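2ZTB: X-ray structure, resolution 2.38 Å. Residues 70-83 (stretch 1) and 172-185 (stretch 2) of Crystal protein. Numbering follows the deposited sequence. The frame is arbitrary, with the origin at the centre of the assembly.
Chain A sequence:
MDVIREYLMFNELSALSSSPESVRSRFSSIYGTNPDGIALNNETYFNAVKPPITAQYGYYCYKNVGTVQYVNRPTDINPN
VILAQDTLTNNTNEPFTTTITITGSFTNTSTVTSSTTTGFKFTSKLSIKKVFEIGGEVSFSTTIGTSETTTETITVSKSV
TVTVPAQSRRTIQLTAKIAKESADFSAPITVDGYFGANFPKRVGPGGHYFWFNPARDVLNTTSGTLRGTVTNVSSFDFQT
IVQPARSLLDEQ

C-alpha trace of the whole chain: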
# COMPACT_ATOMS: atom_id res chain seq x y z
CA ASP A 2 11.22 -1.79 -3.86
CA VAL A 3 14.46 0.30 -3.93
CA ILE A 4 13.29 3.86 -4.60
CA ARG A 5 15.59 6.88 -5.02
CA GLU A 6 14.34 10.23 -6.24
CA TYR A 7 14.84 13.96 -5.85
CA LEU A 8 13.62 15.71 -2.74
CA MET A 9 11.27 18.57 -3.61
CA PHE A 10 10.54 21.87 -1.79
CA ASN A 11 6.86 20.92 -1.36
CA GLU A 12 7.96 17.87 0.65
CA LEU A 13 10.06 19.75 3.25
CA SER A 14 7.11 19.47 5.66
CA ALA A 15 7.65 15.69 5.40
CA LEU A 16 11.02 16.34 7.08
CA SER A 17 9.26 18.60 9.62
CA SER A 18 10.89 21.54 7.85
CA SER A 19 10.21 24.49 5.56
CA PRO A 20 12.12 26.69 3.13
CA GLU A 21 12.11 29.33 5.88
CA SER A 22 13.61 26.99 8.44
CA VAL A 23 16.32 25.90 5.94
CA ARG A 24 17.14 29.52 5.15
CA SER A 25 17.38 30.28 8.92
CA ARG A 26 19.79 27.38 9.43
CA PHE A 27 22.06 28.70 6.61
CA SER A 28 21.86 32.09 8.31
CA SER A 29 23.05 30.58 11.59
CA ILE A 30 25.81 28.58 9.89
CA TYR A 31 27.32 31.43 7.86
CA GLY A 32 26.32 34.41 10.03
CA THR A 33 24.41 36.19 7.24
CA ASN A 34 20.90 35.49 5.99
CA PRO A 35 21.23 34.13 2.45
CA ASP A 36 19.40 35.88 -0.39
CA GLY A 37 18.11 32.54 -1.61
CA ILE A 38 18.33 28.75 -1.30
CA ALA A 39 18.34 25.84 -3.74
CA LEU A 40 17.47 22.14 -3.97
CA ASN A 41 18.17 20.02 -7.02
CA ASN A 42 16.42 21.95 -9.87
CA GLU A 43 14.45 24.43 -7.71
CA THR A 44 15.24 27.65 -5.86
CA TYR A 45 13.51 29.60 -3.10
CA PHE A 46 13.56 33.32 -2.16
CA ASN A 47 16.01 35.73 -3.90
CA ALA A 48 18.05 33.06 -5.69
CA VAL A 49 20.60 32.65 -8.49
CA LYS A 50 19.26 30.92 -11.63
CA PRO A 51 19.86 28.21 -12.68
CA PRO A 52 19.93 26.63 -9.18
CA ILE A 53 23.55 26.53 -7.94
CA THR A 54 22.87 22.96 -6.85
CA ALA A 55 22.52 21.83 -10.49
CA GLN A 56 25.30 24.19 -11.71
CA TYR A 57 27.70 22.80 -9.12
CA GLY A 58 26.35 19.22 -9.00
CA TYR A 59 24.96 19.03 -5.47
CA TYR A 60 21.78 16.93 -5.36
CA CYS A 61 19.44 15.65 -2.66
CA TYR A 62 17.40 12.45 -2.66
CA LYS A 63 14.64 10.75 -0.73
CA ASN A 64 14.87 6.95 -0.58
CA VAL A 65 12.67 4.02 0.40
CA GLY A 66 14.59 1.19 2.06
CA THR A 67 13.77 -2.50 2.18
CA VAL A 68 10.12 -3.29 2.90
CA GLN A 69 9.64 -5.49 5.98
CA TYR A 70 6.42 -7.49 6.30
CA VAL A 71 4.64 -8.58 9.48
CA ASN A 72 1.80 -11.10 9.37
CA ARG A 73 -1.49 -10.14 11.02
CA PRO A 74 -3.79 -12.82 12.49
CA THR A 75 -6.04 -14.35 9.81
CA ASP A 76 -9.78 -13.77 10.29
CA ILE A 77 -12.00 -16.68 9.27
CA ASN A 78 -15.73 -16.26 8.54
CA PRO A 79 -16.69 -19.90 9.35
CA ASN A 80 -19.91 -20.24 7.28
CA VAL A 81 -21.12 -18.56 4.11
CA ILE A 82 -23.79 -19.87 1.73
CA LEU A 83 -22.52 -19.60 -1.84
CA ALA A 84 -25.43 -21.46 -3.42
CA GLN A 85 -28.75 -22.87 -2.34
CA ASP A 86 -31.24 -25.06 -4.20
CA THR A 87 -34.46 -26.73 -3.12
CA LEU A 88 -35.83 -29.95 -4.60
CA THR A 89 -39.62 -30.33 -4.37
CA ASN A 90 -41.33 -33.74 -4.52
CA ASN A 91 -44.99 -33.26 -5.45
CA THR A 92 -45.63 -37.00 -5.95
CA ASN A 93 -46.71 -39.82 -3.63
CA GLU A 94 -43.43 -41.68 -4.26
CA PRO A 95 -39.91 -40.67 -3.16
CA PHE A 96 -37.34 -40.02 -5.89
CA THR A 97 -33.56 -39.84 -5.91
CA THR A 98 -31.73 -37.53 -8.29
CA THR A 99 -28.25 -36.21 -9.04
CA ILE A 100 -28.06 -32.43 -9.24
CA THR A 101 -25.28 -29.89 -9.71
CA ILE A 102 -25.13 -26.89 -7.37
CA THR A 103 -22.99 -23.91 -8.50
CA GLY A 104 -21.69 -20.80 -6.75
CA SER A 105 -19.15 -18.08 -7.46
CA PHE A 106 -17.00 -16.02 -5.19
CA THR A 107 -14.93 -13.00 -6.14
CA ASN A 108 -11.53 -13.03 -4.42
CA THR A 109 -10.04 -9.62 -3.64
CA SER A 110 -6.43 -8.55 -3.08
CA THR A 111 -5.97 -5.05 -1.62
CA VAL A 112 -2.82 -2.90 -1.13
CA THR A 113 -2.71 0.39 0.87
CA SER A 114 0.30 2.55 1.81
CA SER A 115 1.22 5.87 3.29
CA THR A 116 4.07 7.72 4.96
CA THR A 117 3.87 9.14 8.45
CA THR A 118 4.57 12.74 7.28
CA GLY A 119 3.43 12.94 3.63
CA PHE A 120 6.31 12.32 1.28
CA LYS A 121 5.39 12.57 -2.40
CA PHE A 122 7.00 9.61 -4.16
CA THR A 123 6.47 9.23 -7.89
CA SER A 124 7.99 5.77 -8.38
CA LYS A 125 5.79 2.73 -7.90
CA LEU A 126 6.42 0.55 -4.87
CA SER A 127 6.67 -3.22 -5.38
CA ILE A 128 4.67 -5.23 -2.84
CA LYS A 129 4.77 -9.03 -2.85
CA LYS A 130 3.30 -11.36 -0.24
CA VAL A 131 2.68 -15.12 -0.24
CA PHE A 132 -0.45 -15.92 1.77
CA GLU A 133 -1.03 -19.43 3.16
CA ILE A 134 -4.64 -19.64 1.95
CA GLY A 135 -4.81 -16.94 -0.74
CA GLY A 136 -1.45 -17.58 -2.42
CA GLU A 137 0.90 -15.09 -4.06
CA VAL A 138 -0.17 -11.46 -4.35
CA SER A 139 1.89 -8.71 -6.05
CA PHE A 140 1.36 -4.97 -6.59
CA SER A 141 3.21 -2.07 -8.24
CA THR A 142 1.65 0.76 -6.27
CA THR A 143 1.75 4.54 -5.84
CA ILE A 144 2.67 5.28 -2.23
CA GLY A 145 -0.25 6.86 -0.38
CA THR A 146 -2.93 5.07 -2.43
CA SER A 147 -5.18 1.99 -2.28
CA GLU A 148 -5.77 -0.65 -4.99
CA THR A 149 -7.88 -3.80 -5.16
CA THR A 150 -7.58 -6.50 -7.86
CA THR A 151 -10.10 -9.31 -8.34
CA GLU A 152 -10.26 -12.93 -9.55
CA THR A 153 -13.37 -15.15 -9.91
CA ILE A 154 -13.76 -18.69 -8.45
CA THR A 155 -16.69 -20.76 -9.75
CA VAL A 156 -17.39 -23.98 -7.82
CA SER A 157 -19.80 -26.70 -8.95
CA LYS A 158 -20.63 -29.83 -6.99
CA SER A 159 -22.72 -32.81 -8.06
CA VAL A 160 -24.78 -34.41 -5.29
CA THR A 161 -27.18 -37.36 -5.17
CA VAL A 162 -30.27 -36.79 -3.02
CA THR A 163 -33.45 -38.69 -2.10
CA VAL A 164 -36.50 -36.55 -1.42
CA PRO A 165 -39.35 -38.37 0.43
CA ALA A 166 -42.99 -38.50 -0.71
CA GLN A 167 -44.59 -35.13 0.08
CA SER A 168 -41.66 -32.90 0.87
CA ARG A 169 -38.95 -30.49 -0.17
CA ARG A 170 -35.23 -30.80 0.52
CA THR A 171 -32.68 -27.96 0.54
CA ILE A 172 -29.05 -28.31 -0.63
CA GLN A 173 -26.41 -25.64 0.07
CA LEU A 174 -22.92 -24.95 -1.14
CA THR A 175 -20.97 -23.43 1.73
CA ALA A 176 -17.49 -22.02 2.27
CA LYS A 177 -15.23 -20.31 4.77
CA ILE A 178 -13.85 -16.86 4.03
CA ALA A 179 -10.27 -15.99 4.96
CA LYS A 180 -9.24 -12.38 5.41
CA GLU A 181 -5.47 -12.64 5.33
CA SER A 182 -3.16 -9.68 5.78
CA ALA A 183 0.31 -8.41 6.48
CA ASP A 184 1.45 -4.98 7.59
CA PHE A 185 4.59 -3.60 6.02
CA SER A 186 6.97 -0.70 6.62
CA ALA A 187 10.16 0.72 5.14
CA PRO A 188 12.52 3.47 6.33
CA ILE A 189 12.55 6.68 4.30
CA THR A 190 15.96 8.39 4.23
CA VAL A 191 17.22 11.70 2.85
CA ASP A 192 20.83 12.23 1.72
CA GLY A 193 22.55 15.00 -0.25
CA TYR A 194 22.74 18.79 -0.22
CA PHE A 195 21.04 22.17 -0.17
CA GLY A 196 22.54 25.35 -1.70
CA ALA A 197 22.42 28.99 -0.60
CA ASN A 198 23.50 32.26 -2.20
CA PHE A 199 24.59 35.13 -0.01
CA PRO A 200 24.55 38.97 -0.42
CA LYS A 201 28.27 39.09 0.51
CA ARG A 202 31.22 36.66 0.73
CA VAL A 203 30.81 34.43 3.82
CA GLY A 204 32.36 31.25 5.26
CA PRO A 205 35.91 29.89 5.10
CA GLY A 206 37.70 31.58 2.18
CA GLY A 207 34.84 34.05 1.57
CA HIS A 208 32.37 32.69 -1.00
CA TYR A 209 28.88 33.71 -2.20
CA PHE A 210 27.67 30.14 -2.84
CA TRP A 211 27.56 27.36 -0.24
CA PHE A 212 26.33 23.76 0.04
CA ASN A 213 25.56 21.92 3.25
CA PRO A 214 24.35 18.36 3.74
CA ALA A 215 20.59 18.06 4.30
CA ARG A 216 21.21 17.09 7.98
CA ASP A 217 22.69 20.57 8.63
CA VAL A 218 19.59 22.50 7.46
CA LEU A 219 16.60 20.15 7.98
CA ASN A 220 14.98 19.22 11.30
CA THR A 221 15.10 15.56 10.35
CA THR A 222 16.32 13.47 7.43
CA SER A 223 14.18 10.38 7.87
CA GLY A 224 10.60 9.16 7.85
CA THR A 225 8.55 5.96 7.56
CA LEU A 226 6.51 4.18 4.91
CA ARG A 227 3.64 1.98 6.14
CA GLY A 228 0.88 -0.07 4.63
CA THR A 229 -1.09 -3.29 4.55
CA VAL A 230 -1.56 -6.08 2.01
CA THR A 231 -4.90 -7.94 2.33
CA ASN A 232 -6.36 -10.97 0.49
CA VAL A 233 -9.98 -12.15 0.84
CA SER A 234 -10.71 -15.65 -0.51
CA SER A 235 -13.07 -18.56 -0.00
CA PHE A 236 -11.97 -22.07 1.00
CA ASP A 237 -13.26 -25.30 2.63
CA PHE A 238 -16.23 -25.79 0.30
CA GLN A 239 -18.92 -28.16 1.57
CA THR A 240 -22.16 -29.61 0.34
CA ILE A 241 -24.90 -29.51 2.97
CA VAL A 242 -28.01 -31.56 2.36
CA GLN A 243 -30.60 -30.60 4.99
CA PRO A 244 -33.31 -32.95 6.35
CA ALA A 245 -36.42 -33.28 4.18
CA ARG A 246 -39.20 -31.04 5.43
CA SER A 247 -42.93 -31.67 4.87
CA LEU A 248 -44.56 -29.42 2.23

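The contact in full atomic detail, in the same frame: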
# COMPACT_ATOMS: atom_id res chain seq x y z
N TYR A 70 7.80 -7.05 6.14
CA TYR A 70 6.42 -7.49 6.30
C TYR A 70 6.21 -8.15 7.66
O TYR A 70 7.09 -8.83 8.17
CB TYR A 70 6.04 -8.48 5.20
CG TYR A 70 6.12 -7.95 3.79
CD1 TYR A 70 7.34 -7.88 3.11
CD2 TYR A 70 4.97 -7.52 3.13
CE1 TYR A 70 7.41 -7.39 1.81
CE2 TYR A 70 5.03 -7.03 1.84
CZ TYR A 70 6.25 -6.97 1.19
OH TYR A 70 6.30 -6.50 -0.10
N VAL A 71 5.03 -7.93 8.23
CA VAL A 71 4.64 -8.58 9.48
C VAL A 71 3.24 -9.11 9.29
O VAL A 71 2.32 -8.34 9.01
CB VAL A 71 4.68 -7.61 10.69
CG1 VAL A 71 4.36 -8.34 11.99
CG2 VAL A 71 6.04 -6.93 10.81
N ASN A 72 3.09 -10.42 9.43
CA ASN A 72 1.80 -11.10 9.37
C ASN A 72 0.84 -10.65 10.47
O ASN A 72 1.22 -10.54 11.64
CB ASN A 72 1.99 -12.61 9.50
CG ASN A 72 2.17 -13.31 8.17
OD1 ASN A 72 1.68 -12.86 7.13
ND2 ASN A 72 2.87 -14.45 8.19
N ARG A 73 -0.40 -10.40 10.08
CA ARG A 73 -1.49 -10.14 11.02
C ARG A 73 -2.28 -11.43 11.19
O ARG A 73 -2.30 -12.25 10.28
CB ARG A 73 -2.40 -9.04 10.47
CG ARG A 73 -1.73 -7.69 10.35
CD ARG A 73 -1.87 -6.89 11.64
NE ARG A 73 -1.72 -7.71 12.84
CZ ARG A 73 -1.60 -7.23 14.08
NH1 ARG A 73 -1.62 -5.92 14.30
NH2 ARG A 73 -1.48 -8.08 15.11
N PRO A 74 -2.93 -11.63 12.36
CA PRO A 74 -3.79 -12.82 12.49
C PRO A 74 -4.84 -12.87 11.39
O PRO A 74 -5.40 -11.84 11.02
CB PRO A 74 -4.46 -12.63 13.86
CG PRO A 74 -3.49 -11.78 14.63
CD PRO A 74 -2.92 -10.83 13.60
N THR A 75 -5.06 -14.08 10.86
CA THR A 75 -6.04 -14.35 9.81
C THR A 75 -7.45 -14.42 10.41
O THR A 75 -7.67 -15.13 11.40
CB THR A 75 -5.71 -15.70 9.11
OG1 THR A 75 -4.52 -15.57 8.32
CG2 THR A 75 -6.87 -16.20 8.23
N ASP A 76 -8.40 -13.69 9.83
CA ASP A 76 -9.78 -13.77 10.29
C ASP A 76 -10.61 -14.68 9.39
O ASP A 76 -10.65 -14.50 8.17
CB ASP A 76 -10.41 -12.37 10.45
CG ASP A 76 -9.93 -11.64 11.72
OD1 ASP A 76 -9.99 -12.24 12.82
OD2 ASP A 76 -9.48 -10.47 11.62
N ILE A 77 -11.25 -15.68 10.01
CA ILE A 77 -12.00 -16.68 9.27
C ILE A 77 -13.51 -16.61 9.57
O ILE A 77 -13.95 -16.90 10.69
CB ILE A 77 -11.44 -18.12 9.52
CG1 ILE A 77 -9.99 -18.22 9.04
CG2 ILE A 77 -12.33 -19.17 8.86
CD1 ILE A 77 -9.22 -19.42 9.57
N ASN A 78 -14.27 -16.20 8.56
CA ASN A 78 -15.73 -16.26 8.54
C ASN A 78 -16.16 -17.71 8.28
O ASN A 78 -16.14 -18.17 7.13
CB ASN A 78 -16.26 -15.31 7.45
CG ASN A 78 -17.79 -15.22 7.39
OD1 ASN A 78 -18.52 -16.08 7.90
ND2 ASN A 78 -18.28 -14.16 6.75
N PRO A 79 -16.58 -18.44 9.35
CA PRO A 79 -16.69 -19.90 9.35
C PRO A 79 -17.83 -20.51 8.55
O PRO A 79 -17.86 -21.74 8.40
CB PRO A 79 -16.88 -20.22 10.84
CG PRO A 79 -17.55 -19.03 11.38
CD PRO A 79 -16.98 -17.86 10.64
N ASN A 80 -18.77 -19.71 8.07
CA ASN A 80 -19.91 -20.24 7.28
C ASN A 80 -20.49 -19.16 6.39
O ASN A 80 -20.81 -18.06 6.86
CB ASN A 80 -21.02 -20.78 8.18
CG ASN A 80 -21.06 -22.30 8.22
OD1 ASN A 80 -21.37 -22.96 7.21
ND2 ASN A 80 -20.79 -22.87 9.40
N VAL A 81 -20.60 -19.47 5.11
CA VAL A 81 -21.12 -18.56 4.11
C VAL A 81 -21.79 -19.44 3.07
O VAL A 81 -21.18 -20.38 2.58
CB VAL A 81 -19.99 -17.71 3.49
CG1 VAL A 81 -20.39 -17.13 2.15
CG2 VAL A 81 -19.61 -16.60 4.42
N ILE A 82 -23.06 -19.17 2.77
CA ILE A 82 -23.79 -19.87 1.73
C ILE A 82 -23.46 -19.25 0.38
O ILE A 82 -23.74 -18.06 0.15
CB ILE A 82 -25.33 -19.82 1.93
CG1 ILE A 82 -25.73 -20.04 3.40
CG2 ILE A 82 -26.04 -20.80 1.01
CD1 ILE A 82 -25.32 -21.34 4.01
N LEU A 83 -22.86 -20.05 -0.49
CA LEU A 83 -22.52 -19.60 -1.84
C LEU A 83 -23.59 -19.97 -2.85
O LEU A 83 -23.73 -19.33 -3.89
CB LEU A 83 -21.17 -20.17 -2.30
CG LEU A 83 -19.88 -19.76 -1.58
CD1 LEU A 83 -18.68 -20.18 -2.43
CD2 LEU A 83 -19.83 -18.25 -1.27
N ILE A 172 -30.47 -28.02 -0.48
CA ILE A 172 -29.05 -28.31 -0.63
C ILE A 172 -28.30 -26.97 -0.69
O ILE A 172 -28.70 -26.08 -1.42
CB ILE A 172 -28.75 -29.13 -1.91
CG1 ILE A 172 -29.48 -30.48 -1.87
CG2 ILE A 172 -27.25 -29.33 -2.11
CD1 ILE A 172 -30.75 -30.51 -2.70
N GLN A 173 -27.24 -26.84 0.10
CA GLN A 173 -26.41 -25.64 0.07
C GLN A 173 -24.98 -25.93 -0.32
O GLN A 173 -24.46 -27.00 -0.03
CB GLN A 173 -26.44 -24.92 1.43
CG GLN A 173 -27.86 -24.68 1.98
CD GLN A 173 -27.86 -24.23 3.43
OE1 GLN A 173 -27.11 -24.75 4.25
NE2 GLN A 173 -28.73 -23.27 3.76
N LEU A 174 -24.36 -24.96 -0.99
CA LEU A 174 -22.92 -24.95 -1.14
C LEU A 174 -22.38 -23.91 -0.18
O LEU A 174 -22.78 -22.74 -0.22
CB LEU A 174 -22.51 -24.63 -2.58
CG LEU A 174 -21.00 -24.58 -2.89
CD1 LEU A 174 -20.33 -25.93 -2.73
CD2 LEU A 174 -20.78 -24.05 -4.29
N THR A 175 -21.49 -24.33 0.72
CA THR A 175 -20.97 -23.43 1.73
C THR A 175 -19.46 -23.33 1.67
O THR A 175 -18.80 -24.22 1.16
CB THR A 175 -21.39 -23.84 3.15
OG1 THR A 175 -20.62 -24.99 3.56
CG2 THR A 175 -22.91 -24.17 3.21
N ALA A 176 -18.92 -22.23 2.20
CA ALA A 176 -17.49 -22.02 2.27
C ALA A 176 -17.09 -21.24 3.52
O ALA A 176 -17.94 -20.70 4.23
CB ALA A 176 -17.00 -21.31 1.01
N LYS A 177 -15.79 -21.25 3.82
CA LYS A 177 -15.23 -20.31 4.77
C LYS A 177 -14.60 -19.16 3.98
O LYS A 177 -14.19 -19.33 2.83
CB LYS A 177 -14.18 -20.98 5.67
CG LYS A 177 -14.71 -22.10 6.55
CD LYS A 177 -13.61 -22.64 7.45
CE LYS A 177 -14.09 -23.75 8.36
NZ LYS A 177 -14.25 -25.08 7.68
N ILE A 178 -14.55 -17.98 4.60
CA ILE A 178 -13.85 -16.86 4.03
C ILE A 178 -12.65 -16.55 4.92
O ILE A 178 -12.77 -16.46 6.14
CB ILE A 178 -14.77 -15.62 3.89
CG1 ILE A 178 -15.95 -15.94 2.95
CG2 ILE A 178 -13.98 -14.42 3.38
CD1 ILE A 178 -16.99 -14.79 2.89
N ALA A 179 -11.49 -16.41 4.28
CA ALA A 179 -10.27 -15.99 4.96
C ALA A 179 -9.94 -14.55 4.58
O ALA A 179 -9.81 -14.23 3.39
CB ALA A 179 -9.10 -16.90 4.60
N LYS A 180 -9.85 -13.69 5.59
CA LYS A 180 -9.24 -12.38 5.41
C LYS A 180 -7.81 -12.50 5.93
O LYS A 180 -7.56 -12.60 7.14
CB LYS A 180 -10.00 -11.27 6.15
CG LYS A 180 -9.28 -9.91 6.08
CD LYS A 180 -9.48 -9.06 7.36
CE LYS A 180 -8.28 -8.12 7.54
NZ LYS A 180 -8.56 -6.96 8.46
N GLU A 181 -6.88 -12.55 4.99
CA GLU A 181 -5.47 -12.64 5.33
C GLU A 181 -4.81 -11.29 5.09
O GLU A 181 -5.17 -10.56 4.15
CB GLU A 181 -4.78 -13.71 4.50
CG GLU A 181 -5.28 -15.13 4.76
CD GLU A 181 -4.64 -16.11 3.81
OE1 GLU A 181 -4.94 -16.03 2.61
OE2 GLU A 181 -3.82 -16.94 4.27
N SER A 182 -3.88 -10.94 5.96
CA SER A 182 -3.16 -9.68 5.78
C SER A 182 -1.79 -9.64 6.42
O SER A 182 -1.47 -10.42 7.31
CB SER A 182 -4.00 -8.49 6.24
OG SER A 182 -4.22 -8.56 7.63
N ALA A 183 -0.98 -8.72 5.92
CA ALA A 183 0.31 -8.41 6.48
C ALA A 183 0.49 -6.91 6.46
O ALA A 183 0.23 -6.26 5.44
CB ALA A 183 1.42 -9.10 5.69
N ASP A 184 0.94 -6.35 7.58
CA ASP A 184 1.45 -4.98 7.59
C ASP A 184 2.86 -4.93 7.04
O ASP A 184 3.62 -5.90 7.16
CB ASP A 184 1.45 -4.40 9.01
CG ASP A 184 0.05 -4.17 9.54
OD1 ASP A 184 -0.86 -3.92 8.72
OD2 ASP A 184 -0.13 -4.23 10.76
N PHE A 185 3.21 -3.81 6.44
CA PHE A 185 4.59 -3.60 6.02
C PHE A 185 5.06 -2.18 6.36
O PHE A 185 4.27 -1.28 6.61
CB PHE A 185 4.79 -3.95 4.54
CG PHE A 185 3.93 -3.16 3.58
CD1 PHE A 185 4.32 -1.86 3.18
CD2 PHE A 185 2.76 -3.70 3.06
CE1 PHE A 185 3.54 -1.12 2.28
CE2 PHE A 185 1.96 -2.96 2.16
CZ PHE A 185 2.35 -1.66 1.77
O HOH W 1 -5.87 -10.61 8.68
O HOH W 2 -3.82 -17.52 6.76

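Backbone hydrogen bonds between antiparallel strands hold these stretches together. Near one end, Val-71 N donates to Asp-184 O (2.7 Å), the return bond from Asp-184 N to Val-71 O (2.8 Å) is bent and weak, and Arg-73 N reaches Ser-182 O (3.0 Å). The register then shifts by one residue, and a second ladder begins with Asp-76 and Lys-180, bonded in both directions: Asp-76 N to Lys-180 O at 3.0 Å and Lys-180 N to Asp-76 O at 2.8 Å. Asn-78 and Ile-178 repeat the pattern, and Leu-83 N closes on Leu-174 O at 2.7 Å.

Water helps to fill the gap at the shift. One molecule donates to Pro-74 O and Lys-180 O and accepts from Ser-182 OG, so the small serine serves as a polar anchor; another links Thr-75 OG1 with Glu-181 OE2. Nearby, Arg-73 lays its aliphatic CD 3.3 Å from Asp-184 OD2, its charge too distant for a salt bridge.

Packing completes the contact, which buries 1236 Å² in all. Tyr-70 CD2 lies 3.8 Å from Phe-185 CB, their rings oblique. On the face shared with Asn-78, Val-81 CG2 meets Ile-178 CD1 at 3.5 Å; branched side chains suit extended strands. Leu-83 CD1 approaches Ala-176 CB (4.0 Å), whose small methyl lets the leucine lie close to the strand.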